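Local coordinates for c-di-GMP synthase (Capnocytophaga granulosa, PDB 6WT9), which makes the second messenger 3',3'-c-di-GMP from two GTP molecules in a bacterial CBASS antiphage system that leads to abortive infection, at residues 5-10 / 38-43; 14-19 / 90-95; 205-210 / 223-228. All coordinates share one frame; numbering follows the deposited sequence.

Interaction 1: 5-10 / 38-43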
loop_
_atom_site.group_PDB
_atom_site.type_symbol
_atom_site.label_atom_id
_atom_site.label_comp_id
_atom_site.label_asym_id
_atom_site.label_seq_id
_atom_site.Cartn_x
_atom_site.Cartn_y
_atom_site.Cartn_z
ATOM N N ASN A 5 5.636 -10.553 -22.552
ATOM C CA ASN A 5 5.745 -9.473 -23.533
ATOM C C ASN A 5 5.974 -8.186 -22.749
ATOM O O ASN A 5 5.033 -7.527 -22.309
ATOM C CB ASN A 5 4.489 -9.400 -24.395
ATOM C CG ASN A 5 4.613 -8.409 -25.541
ATOM O OD1 ASN A 5 5.458 -7.515 -25.527
ATOM N ND2 ASN A 5 3.757 -8.566 -26.545
ATOM N N TYR A 6 7.246 -7.824 -22.574
ATOM C CA TYR A 6 7.567 -6.658 -21.757
ATOM C C TYR A 6 7.160 -5.357 -22.435
ATOM O O TYR A 6 6.900 -4.363 -21.749
ATOM C CB TYR A 6 9.055 -6.654 -21.413
ATOM C CG TYR A 6 9.435 -7.778 -20.478
ATOM C CD1 TYR A 6 9.036 -7.761 -19.149
ATOM C CD2 TYR A 6 10.179 -8.861 -20.927
ATOM C CE1 TYR A 6 9.374 -8.786 -18.288
ATOM C CE2 TYR A 6 10.521 -9.893 -20.073
ATOM C CZ TYR A 6 10.115 -9.851 -18.754
ATOM O OH TYR A 6 10.453 -10.872 -17.896
ATOM N N SER A 7 7.094 -5.343 -23.768
ATOM C CA SER A 7 6.592 -4.166 -24.470
ATOM C C SER A 7 5.136 -3.894 -24.113
ATOM O O SER A 7 4.757 -2.754 -23.815
ATOM C CB SER A 7 6.745 -4.351 -25.979
ATOM O OG SER A 7 6.100 -3.306 -26.688
ATOM N N ALA A 8 4.300 -4.934 -24.144
ATOM C CA ALA A 8 2.897 -4.766 -23.780
ATOM C C ALA A 8 2.740 -4.530 -22.283
ATOM O O ALA A 8 1.882 -3.748 -21.857
ATOM C CB ALA A 8 2.088 -5.986 -24.221
ATOM N N LEU A 9 3.559 -5.199 -21.468
ATOM C CA LEU A 9 3.499 -4.984 -20.025
ATOM C C LEU A 9 3.926 -3.567 -19.662
ATOM O O LEU A 9 3.386 -2.969 -18.724
ATOM C CB LEU A 9 4.370 -6.014 -19.306
ATOM C CG LEU A 9 3.843 -7.449 -19.247
ATOM C CD1 LEU A 9 4.934 -8.399 -18.775
ATOM C CD2 LEU A 9 2.632 -7.540 -18.333
ATOM N N PHE A 10 4.896 -3.011 -20.393
ATOM C CA PHE A 10 5.336 -1.648 -20.114
ATOM C C PHE A 10 4.251 -0.633 -20.458
ATOM O O PHE A 10 4.010 0.305 -19.689
ATOM C CB PHE A 10 6.619 -1.337 -20.883
ATOM C CG PHE A 10 7.069 0.089 -20.753
ATOM C CD1 PHE A 10 7.592 0.555 -19.559
ATOM C CD2 PHE A 10 6.974 0.961 -21.824
ATOM C CE1 PHE A 10 8.007 1.861 -19.434
ATOM C CE2 PHE A 10 7.388 2.270 -21.705
ATOM C CZ PHE A 10 7.905 2.721 -20.507
ATOM N N TYR A 38 15.155 1.487 -25.747
ATOM C CA TYR A 38 15.262 0.392 -26.712
ATOM C C TYR A 38 15.471 -0.960 -26.029
ATOM O O TYR A 38 16.062 -1.874 -26.609
ATOM C CB TYR A 38 16.376 0.661 -27.728
ATOM C CG TYR A 38 16.386 2.082 -28.244
ATOM C CD1 TYR A 38 15.430 2.519 -29.153
ATOM C CD2 TYR A 38 17.349 2.990 -27.821
ATOM C CE1 TYR A 38 15.432 3.818 -29.625
ATOM C CE2 TYR A 38 17.360 4.292 -28.288
ATOM C CZ TYR A 38 16.398 4.701 -29.190
ATOM O OH TYR A 38 16.403 5.996 -29.659
ATOM N N ASN A 39 14.991 -1.101 -24.794
ATOM C CA ASN A 39 15.104 -2.364 -24.069
ATOM C C ASN A 39 13.878 -2.506 -23.178
ATOM O O ASN A 39 13.776 -1.833 -22.148
ATOM C CB ASN A 39 16.391 -2.420 -23.254
ATOM C CG ASN A 39 16.790 -3.836 -22.903
ATOM O OD1 ASN A 39 16.396 -4.363 -21.867
ATOM N ND2 ASN A 39 17.568 -4.464 -23.775
ATOM N N ASP A 40 12.963 -3.397 -23.566
ATOM C CA ASP A 40 11.648 -3.441 -22.935
ATOM C C ASP A 40 11.700 -3.986 -21.513
ATOM O O ASP A 40 10.920 -3.549 -20.659
ATOM C CB ASP A 40 10.691 -4.273 -23.787
ATOM C CG ASP A 40 10.464 -3.675 -25.162
ATOM O OD1 ASP A 40 10.442 -2.432 -25.275
ATOM O OD2 ASP A 40 10.306 -4.448 -26.130
ATOM N N VAL A 41 12.594 -4.938 -21.233
ATOM C CA VAL A 41 12.613 -5.525 -19.896
ATOM C C VAL A 41 13.129 -4.521 -18.872
ATOM O O VAL A 41 12.664 -4.503 -17.727
ATOM C CB VAL A 41 13.427 -6.834 -19.883
ATOM C CG1 VAL A 41 14.895 -6.568 -20.159
ATOM C CG2 VAL A 41 13.250 -7.561 -18.556
ATOM N N LEU A 42 14.070 -3.658 -19.262
ATOM C CA LEU A 42 14.541 -2.626 -18.344
ATOM C C LEU A 42 13.491 -1.544 -18.133
ATOM O O LEU A 42 13.401 -0.980 -17.037
ATOM C CB LEU A 42 15.840 -2.003 -18.860
ATOM C CG LEU A 42 17.030 -2.935 -19.092
ATOM C CD1 LEU A 42 18.254 -2.134 -19.501
ATOM C CD2 LEU A 42 17.320 -3.779 -17.857
ATOM N N LYS A 43 12.700 -1.238 -19.165
ATOM C CA LYS A 43 11.627 -0.258 -19.020
ATOM C C LYS A 43 10.588 -0.738 -18.017
ATOM O O LYS A 43 10.157 0.019 -17.139
ATOM C CB LYS A 43 10.961 0.005 -20.370
ATOM C CG LYS A 43 11.845 0.625 -21.432
ATOM C CD LYS A 43 11.043 0.824 -22.712
ATOM C CE LYS A 43 11.874 1.442 -23.818
ATOM N NZ LYS A 43 11.055 1.657 -25.045
HETATM O O HOH W 1 8.820 -6.771 -25.724
#

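Interaction 2: 14-19 / 90-95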
loop_
_atom_site.group_PDB
_atom_site.type_symbol
_atom_site.label_atom_id
_atom_site.label_comp_id
_atom_site.label_asym_id
_atom_site.label_seq_id
_atom_site.Cartn_x
_atom_site.Cartn_y
_atom_site.Cartn_z
ATOM N N GLN A 14 2.253 1.880 -17.946
ATOM C CA GLN A 14 2.123 3.325 -18.105
ATOM C C GLN A 14 0.691 3.779 -17.850
ATOM O O GLN A 14 0.464 4.814 -17.213
ATOM C CB GLN A 14 2.575 3.748 -19.504
ATOM C CG GLN A 14 4.087 3.788 -19.701
ATOM C CD GLN A 14 4.477 4.176 -21.117
ATOM O OE1 GLN A 14 3.952 3.634 -22.087
ATOM N NE2 GLN A 14 5.397 5.126 -21.240
ATOM N N ASN A 15 -0.288 3.015 -18.339
ATOM C CA ASN A 15 -1.686 3.356 -18.111
ATOM C C ASN A 15 -2.103 3.139 -16.664
ATOM O O ASN A 15 -3.048 3.787 -16.200
ATOM C CB ASN A 15 -2.582 2.538 -19.043
ATOM C CG ASN A 15 -2.344 2.857 -20.507
ATOM O OD1 ASN A 15 -2.012 3.987 -20.864
ATOM N ND2 ASN A 15 -2.517 1.860 -21.365
ATOM N N ARG A 16 -1.423 2.251 -15.940
ATOM C CA ARG A 16 -1.748 2.033 -14.536
ATOM C C ARG A 16 -1.212 3.160 -13.660
ATOM O O ARG A 16 -1.947 3.723 -12.843
ATOM C CB ARG A 16 -1.195 0.682 -14.079
ATOM C CG ARG A 16 -1.374 0.392 -12.597
ATOM C CD ARG A 16 -0.646 -0.888 -12.216
ATOM N NE ARG A 16 -1.141 -2.030 -12.980
ATOM C CZ ARG A 16 -0.393 -3.063 -13.355
ATOM N NH1 ARG A 16 0.899 -3.102 -13.043
ATOM N NH2 ARG A 16 -0.937 -4.054 -14.051
ATOM N N SER A 17 0.067 3.506 -13.822
ATOM C CA SER A 17 0.678 4.537 -12.990
ATOM C C SER A 17 0.432 5.945 -13.514
ATOM O O SER A 17 0.476 6.899 -12.729
ATOM C CB SER A 17 2.186 4.293 -12.866
ATOM O OG SER A 17 2.822 4.303 -14.133
ATOM N N ASN A 18 0.174 6.099 -14.812
ATOM C CA ASN A 18 -0.053 7.401 -15.437
ATOM C C ASN A 18 -1.276 7.295 -16.341
ATOM O O ASN A 18 -1.163 7.351 -17.571
ATOM C CB ASN A 18 1.189 7.842 -16.214
ATOM C CG ASN A 18 1.062 9.236 -16.798
ATOM O OD1 ASN A 18 0.103 9.958 -16.523
ATOM N ND2 ASN A 18 2.038 9.623 -17.610
ATOM N N PRO A 19 -2.469 7.134 -15.756
ATOM C CA PRO A 19 -3.659 6.899 -16.589
ATOM C C PRO A 19 -4.056 8.095 -17.434
ATOM O O PRO A 19 -4.627 7.908 -18.516
ATOM C CB PRO A 19 -4.743 6.551 -15.559
ATOM C CG PRO A 19 -4.307 7.247 -14.317
ATOM C CD PRO A 19 -2.801 7.176 -14.321
ATOM N N THR A 90 3.888 3.808 -1.679
ATOM C CA THR A 90 4.088 2.475 -2.231
ATOM C C THR A 90 2.935 2.047 -3.128
ATOM O O THR A 90 2.903 0.896 -3.575
ATOM C CB THR A 90 4.285 1.452 -1.112
ATOM O OG1 THR A 90 3.170 1.504 -0.214
ATOM C CG2 THR A 90 5.568 1.739 -0.342
ATOM N N HIS A 91 1.985 2.940 -3.389
ATOM C CA HIS A 91 0.915 2.639 -4.323
ATOM C C HIS A 91 1.462 2.579 -5.743
ATOM O O HIS A 91 2.452 3.235 -6.081
ATOM C CB HIS A 91 -0.204 3.682 -4.218
ATOM C CG HIS A 91 0.247 5.094 -4.441
ATOM N ND1 HIS A 91 1.189 5.712 -3.647
ATOM C CD2 HIS A 91 -0.135 6.016 -5.356
ATOM C CE1 HIS A 91 1.378 6.949 -4.071
ATOM N NE2 HIS A 91 0.584 7.160 -5.105
ATOM N N ILE A 92 0.813 1.766 -6.574
ATOM C CA ILE A 92 1.260 1.536 -7.944
ATOM C C ILE A 92 0.291 2.076 -8.982
ATOM O O ILE A 92 0.624 2.066 -10.178
ATOM C CB ILE A 92 1.526 0.038 -8.208
ATOM C CG1 ILE A 92 0.261 -0.782 -7.950
ATOM C CG2 ILE A 92 2.669 -0.463 -7.340
ATOM C CD1 ILE A 92 0.424 -2.255 -8.238
ATOM N N LYS A 93 -0.891 2.537 -8.581
ATOM C CA LYS A 93 -1.872 3.085 -9.505
ATOM C C LYS A 93 -1.947 4.596 -9.351
ATOM O O LYS A 93 -1.943 5.117 -8.230
ATOM C CB LYS A 93 -3.257 2.479 -9.271
ATOM C CG LYS A 93 -3.296 0.961 -9.285
ATOM C CD LYS A 93 -4.725 0.459 -9.422
ATOM C CE LYS A 93 -5.661 1.181 -8.467
ATOM N NZ LYS A 93 -7.088 0.817 -8.697
ATOM N N GLY A 94 -2.014 5.298 -10.483
ATOM C CA GLY A 94 -2.198 6.740 -10.433
ATOM C C GLY A 94 -3.513 7.131 -9.787
ATOM O O GLY A 94 -3.592 8.130 -9.069
ATOM N N TYR A 95 -4.559 6.347 -10.029
ATOM C CA TYR A 95 -5.866 6.572 -9.411
ATOM C C TYR A 95 -5.975 5.840 -8.079
ATOM O O TYR A 95 -6.949 5.144 -7.799
ATOM C CB TYR A 95 -6.975 6.144 -10.365
ATOM C CG TYR A 95 -7.147 7.060 -11.555
ATOM C CD1 TYR A 95 -6.764 8.393 -11.488
ATOM C CD2 TYR A 95 -7.691 6.591 -12.742
ATOM C CE1 TYR A 95 -6.919 9.235 -12.573
ATOM C CE2 TYR A 95 -7.854 7.425 -13.833
ATOM C CZ TYR A 95 -7.465 8.745 -13.743
ATOM O OH TYR A 95 -7.623 9.580 -14.825
HETATM O O HOH W 2 -4.545 4.158 -11.992
#

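Interaction 3: 205-210 / 223-228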
loop_
_atom_site.group_PDB
_atom_site.type_symbol
_atom_site.label_atom_id
_atom_site.label_comp_id
_atom_site.label_asym_id
_atom_site.label_seq_id
_atom_site.Cartn_x
_atom_site.Cartn_y
_atom_site.Cartn_z
ATOM N N ARG A 205 3.509 4.641 32.042
ATOM C CA ARG A 205 3.491 5.715 31.061
ATOM C C ARG A 205 2.694 5.257 29.850
ATOM O O ARG A 205 2.586 4.059 29.577
ATOM C CB ARG A 205 4.906 6.127 30.639
ATOM C CG ARG A 205 5.704 5.012 29.983
ATOM C CD ARG A 205 6.992 5.536 29.372
ATOM N NE ARG A 205 6.740 6.449 28.261
ATOM C CZ ARG A 205 6.631 6.067 26.992
ATOM N NH1 ARG A 205 6.400 6.967 26.045
ATOM N NH2 ARG A 205 6.751 4.786 26.667
ATOM N N GLN A 206 2.137 6.227 29.132
ATOM C CA GLN A 206 1.425 5.951 27.891
ATOM C C GLN A 206 2.432 5.675 26.781
ATOM O O GLN A 206 3.231 6.549 26.430
ATOM C CB GLN A 206 0.528 7.129 27.520
ATOM C CG GLN A 206 0.032 7.105 26.081
ATOM C CD GLN A 206 -0.393 8.475 25.585
ATOM O OE1 GLN A 206 -0.265 8.785 24.401
ATOM N NE2 GLN A 206 -0.901 9.303 26.492
ATOM N N ILE A 207 2.401 4.458 26.233
ATOM C CA ILE A 207 3.246 4.165 25.082
ATOM C C ILE A 207 2.663 4.829 23.839
ATOM O O ILE A 207 1.478 5.182 23.778
ATOM C CB ILE A 207 3.413 2.649 24.881
ATOM C CG1 ILE A 207 2.164 2.046 24.239
ATOM C CG2 ILE A 207 3.703 1.969 26.212
ATOM C CD1 ILE A 207 2.319 0.586 23.875
ATOM N N GLU A 208 3.514 5.007 22.829
ATOM C CA GLU A 208 3.129 5.823 21.682
ATOM C C GLU A 208 2.165 5.081 20.762
ATOM O O GLU A 208 1.030 5.519 20.549
ATOM C CB GLU A 208 4.373 6.280 20.916
ATOM C CG GLU A 208 4.080 7.288 19.811
ATOM C CD GLU A 208 3.377 8.540 20.319
ATOM O OE1 GLU A 208 3.535 8.886 21.511
ATOM O OE2 GLU A 208 2.661 9.183 19.521
ATOM N N TYR A 209 2.600 3.954 20.200
ATOM C CA TYR A 209 1.787 3.233 19.218
ATOM C C TYR A 209 0.979 2.137 19.914
ATOM O O TYR A 209 1.217 0.937 19.765
ATOM C CB TYR A 209 2.666 2.669 18.109
ATOM C CG TYR A 209 3.367 3.728 17.293
ATOM C CD1 TYR A 209 2.669 4.486 16.362
ATOM C CD2 TYR A 209 4.725 3.967 17.448
ATOM C CE1 TYR A 209 3.305 5.456 15.611
ATOM C CE2 TYR A 209 5.370 4.935 16.698
ATOM C CZ TYR A 209 4.655 5.676 15.783
ATOM O OH TYR A 209 5.291 6.640 15.036
ATOM N N ARG A 210 -0.006 2.581 20.694
ATOM C CA ARG A 210 -0.908 1.656 21.363
ATOM C C ARG A 210 -1.921 1.034 20.413
ATOM O O ARG A 210 -2.598 0.074 20.797
ATOM C CB ARG A 210 -1.627 2.361 22.515
ATOM C CG ARG A 210 -2.065 3.788 22.215
ATOM C CD ARG A 210 -2.200 4.585 23.504
ATOM N NE ARG A 210 -2.526 5.988 23.265
ATOM C CZ ARG A 210 -3.728 6.521 23.465
ATOM N NH1 ARG A 210 -3.934 7.808 23.222
ATOM N NH2 ARG A 210 -4.723 5.767 23.916
ATOM N N GLU A 223 -13.131 -3.742 16.603
ATOM C CA GLU A 223 -12.231 -4.769 16.104
ATOM C C GLU A 223 -10.937 -4.779 16.917
ATOM O O GLU A 223 -10.642 -3.861 17.686
ATOM C CB GLU A 223 -11.931 -4.549 14.621
ATOM C CG GLU A 223 -13.145 -4.653 13.699
ATOM C CD GLU A 223 -13.602 -6.085 13.465
ATOM O OE1 GLU A 223 -13.988 -6.765 14.438
ATOM O OE2 GLU A 223 -13.572 -6.530 12.298
ATOM N N ASN A 224 -10.157 -5.842 16.739
ATOM C CA ASN A 224 -8.918 -5.972 17.485
ATOM C C ASN A 224 -7.891 -4.940 17.017
ATOM O O ASN A 224 -8.085 -4.218 16.035
ATOM C CB ASN A 224 -8.354 -7.386 17.352
ATOM C CG ASN A 224 -9.154 -8.406 18.137
ATOM O OD1 ASN A 224 -9.822 -8.069 19.117
ATOM N ND2 ASN A 224 -9.088 -9.663 17.714
ATOM N N ARG A 225 -6.778 -4.893 17.746
ATOM C CA ARG A 225 -5.772 -3.857 17.556
ATOM C C ARG A 225 -5.188 -3.881 16.147
ATOM O O ARG A 225 -4.862 -4.941 15.606
ATOM C CB ARG A 225 -4.648 -4.034 18.577
ATOM C CG ARG A 225 -4.610 -2.995 19.679
ATOM C CD ARG A 225 -3.690 -3.459 20.797
ATOM N NE ARG A 225 -2.724 -2.439 21.192
ATOM C CZ ARG A 225 -1.725 -2.653 22.043
ATOM N NH1 ARG A 225 -1.561 -3.851 22.585
ATOM N NH2 ARG A 225 -0.888 -1.671 22.349
ATOM N N ASP A 226 -5.053 -2.693 15.563
ATOM C CA ASP A 226 -4.303 -2.485 14.334
ATOM C C ASP A 226 -3.307 -1.359 14.562
ATOM O O ASP A 226 -3.519 -0.487 15.411
ATOM C CB ASP A 226 -5.219 -2.150 13.146
ATOM C CG ASP A 226 -6.035 -3.339 12.684
ATOM O OD1 ASP A 226 -5.570 -4.486 12.856
ATOM O OD2 ASP A 226 -7.143 -3.131 12.144
ATOM N N PHE A 227 -2.213 -1.382 13.802
ATOM C CA PHE A 227 -1.109 -0.439 13.978
ATOM C C PHE A 227 -0.730 0.162 12.630
ATOM O O PHE A 227 0.360 -0.094 12.104
ATOM C CB PHE A 227 0.091 -1.130 14.631
ATOM C CG PHE A 227 -0.225 -1.768 15.958
ATOM C CD1 PHE A 227 -0.737 -3.056 16.021
ATOM C CD2 PHE A 227 -0.008 -1.082 17.141
ATOM C CE1 PHE A 227 -1.026 -3.646 17.242
ATOM C CE2 PHE A 227 -0.293 -1.665 18.364
ATOM C CZ PHE A 227 -0.803 -2.949 18.414
ATOM N N PRO A 228 -1.605 0.986 12.047
ATOM C CA PRO A 228 -1.323 1.524 10.711
ATOM C C PRO A 228 -0.281 2.631 10.723
ATOM O O PRO A 228 0.520 2.745 9.789
ATOM C CB PRO A 228 -2.689 2.045 10.254
ATOM C CG PRO A 228 -3.368 2.440 11.522
ATOM C CD PRO A 228 -2.897 1.468 12.575
#

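Interaction 1: 5-10 / 38-43
Phe-10 and Tyr-6, one helical turn apart on helix 6-17, each lay a ring face against the start of helix 40-49. With CG anti to the backbone N (chi1 175°), the Phe-10 ring is carried toward 38-43, where it crosses the Lys-43 side chain obliquely. CB of Lys-43 lies 3.5 Å from Phe-10 CD1, over the ring face but displaced toward the rim, a CH-pi contact. Beyond CG the lysine chain is fully extended, and its end leads away from 5-10. Tyr-6 uses its ring differently: CG2 of Val-41 stands over the ring centre, 3.8 Å from the centroid of Tyr-6, while the two side chains run side by side in the same direction. The tyrosine OH goes past the contact to hydrogen bond with ND2 of Asn-346, and Ile-342 and Ile-343 of helix 327-347 pack on the same side chain.

Asp-40 supplies the polar part. Its CB meets CB of Tyr-6 at 3.7 Å, and its carboxylate turns to the first turn of helix 6-17. There a water accepts from Ser-7 N at 3.0 Å and donates to Asp-40 OD2 at 2.8 Å. In the same turn Ala-8 N is capped by Asn-5 OD1 at 3.1 Å, the N-H sitting above the carbonyl plane of the amide.

The contact is thus mainly apolar, a methyl and a methylene over aromatic faces, with a water bridge at its margin. There the carboxylate, linked through water to Ser-7 N, probably also gains from the positive end of the helix 6-17 dipole.

Interaction 2: 14-19 / 90-95
Arg-16 leaves its helix with CG anti to the backbone N (chi1 175°), which brings that carbon to 3.6 Å from Ile-92 O; in Tyr-95, CG lies beside its own backbone N (chi1 -71°), and the ring ends up against Pro-19. The proline comes in over the ring centre: its CG is 3.5 Å from the Tyr-95 ring centroid, close to the normal, a CH-pi contact, and its CB leans toward CE2 of the same ring. The aliphatic part of Arg-16 crosses Lys-93 at about a right angle, with CG of Arg-16 and CG of Lys-93 3.9 Å apart.

Between these side-chain contacts the backbones are joined at the last turn of the helix. Arg-16 O receives Gly-94 N at 2.8 Å in a nearly straight bond (170°), in the carbonyl plane and on a lone pair. A water also donates to Arg-16 O, at 2.8 Å, and accepts from Tyr-95 N at 2.9 Å. Lys-93 CA adds a CA-H...O contact to this oxygen at 3.4 Å. One helix-end carbonyl thus gathers Lys-93 and Gly-94 directly and Tyr-95 through the water, and the side-chain-less Gly-94 lets the two backbones come close, its CA 3.5 Å from Ser-17 O.

The guanidinium of Arg-16 turns elsewhere, to a salt bridge with Asp-259 and a hydrogen bond with Asn-255, which also joins the junction to helix 245-259. The contact fastens the C-terminal end of helix 6-17 to the loop that leads from helix 85-88 into strand 98-104 of the nucleotidyltransferase domain.

Interaction 3: 205-210 / 223-228
Arg-225 reaches across to the carbonyl oxygen of Arg-210, and its guanidinium closes on that one atom. From CA the bond to CB sets out toward 205-210, with CG away from a staggered position (chi1 -108°). CG passes Arg-210 O at 3.8 Å, and CD, one bond further on, at 3.7 Å. The chain then bends at chi3 (130°, again not staggered), which turns NE onto the oxygen. NE donates to Arg-210 O at 2.5 Å, a spacing so short that its exact value is doubtful, and NH2 donates to the same Arg-210 O at 2.9 Å with a more bent geometry (131°). CZ, bonded to both donors, stands 3.1 Å from Arg-210 O. This is a side-on grip: two nitrogens hold one acceptor, which lies near the guanidinium plane, and both donors arrive from the same face of the carbonyl. NH2 also comes within 4.2 Å of Ile-207 CD1 at the guanidinium edge.

One guanidinium face is covered by Phe-227, whose CZ sits 3.4 Å above the plane of Arg-225, toward its rim; Tyr-195 adds a cation-pi contact. The phenylalanine ring in turn points its edge at the preceding carbonyl, with CE2 3.3 Å from Tyr-209 O in the ring plane, and it also stacks with His-318.

The gripped carbonyl belongs to the last residue of an inverse gamma turn centred on Tyr-209, in which Arg-210 N bonds only weakly to Glu-208 O. The side-on arginine grip thus ties this turn, at the entrance to the beta hairpin of strands 212-216 and 221-226, to the hairpin's exit, where Phe-227 holds the N-cap position before helix 228-241.

In the fold
From the N terminus, helix 6-17 takes part in two contacts. Interaction 1 closes a loop of 27 intervening residues, including helix 23-32, by bringing helix 40-49 back to the helix start. Interaction 2 begins at the other end of helix 6-17 and closes a longer loop, to 90-95; because 14-19 falls between the segments of interaction 1, the two cross along the chain, their centres about 17 Å apart. Interaction 3 follows in series, a short closure round strand 212-216 on the opposite side of the chain's centre, about 32 Å from interaction 2, centre to centre. Interaction 1 joins two N-terminal helices, interaction 2 fastens the first to the nucleotidyltransferase domain, and interaction 3 braces a hairpin of the sheet.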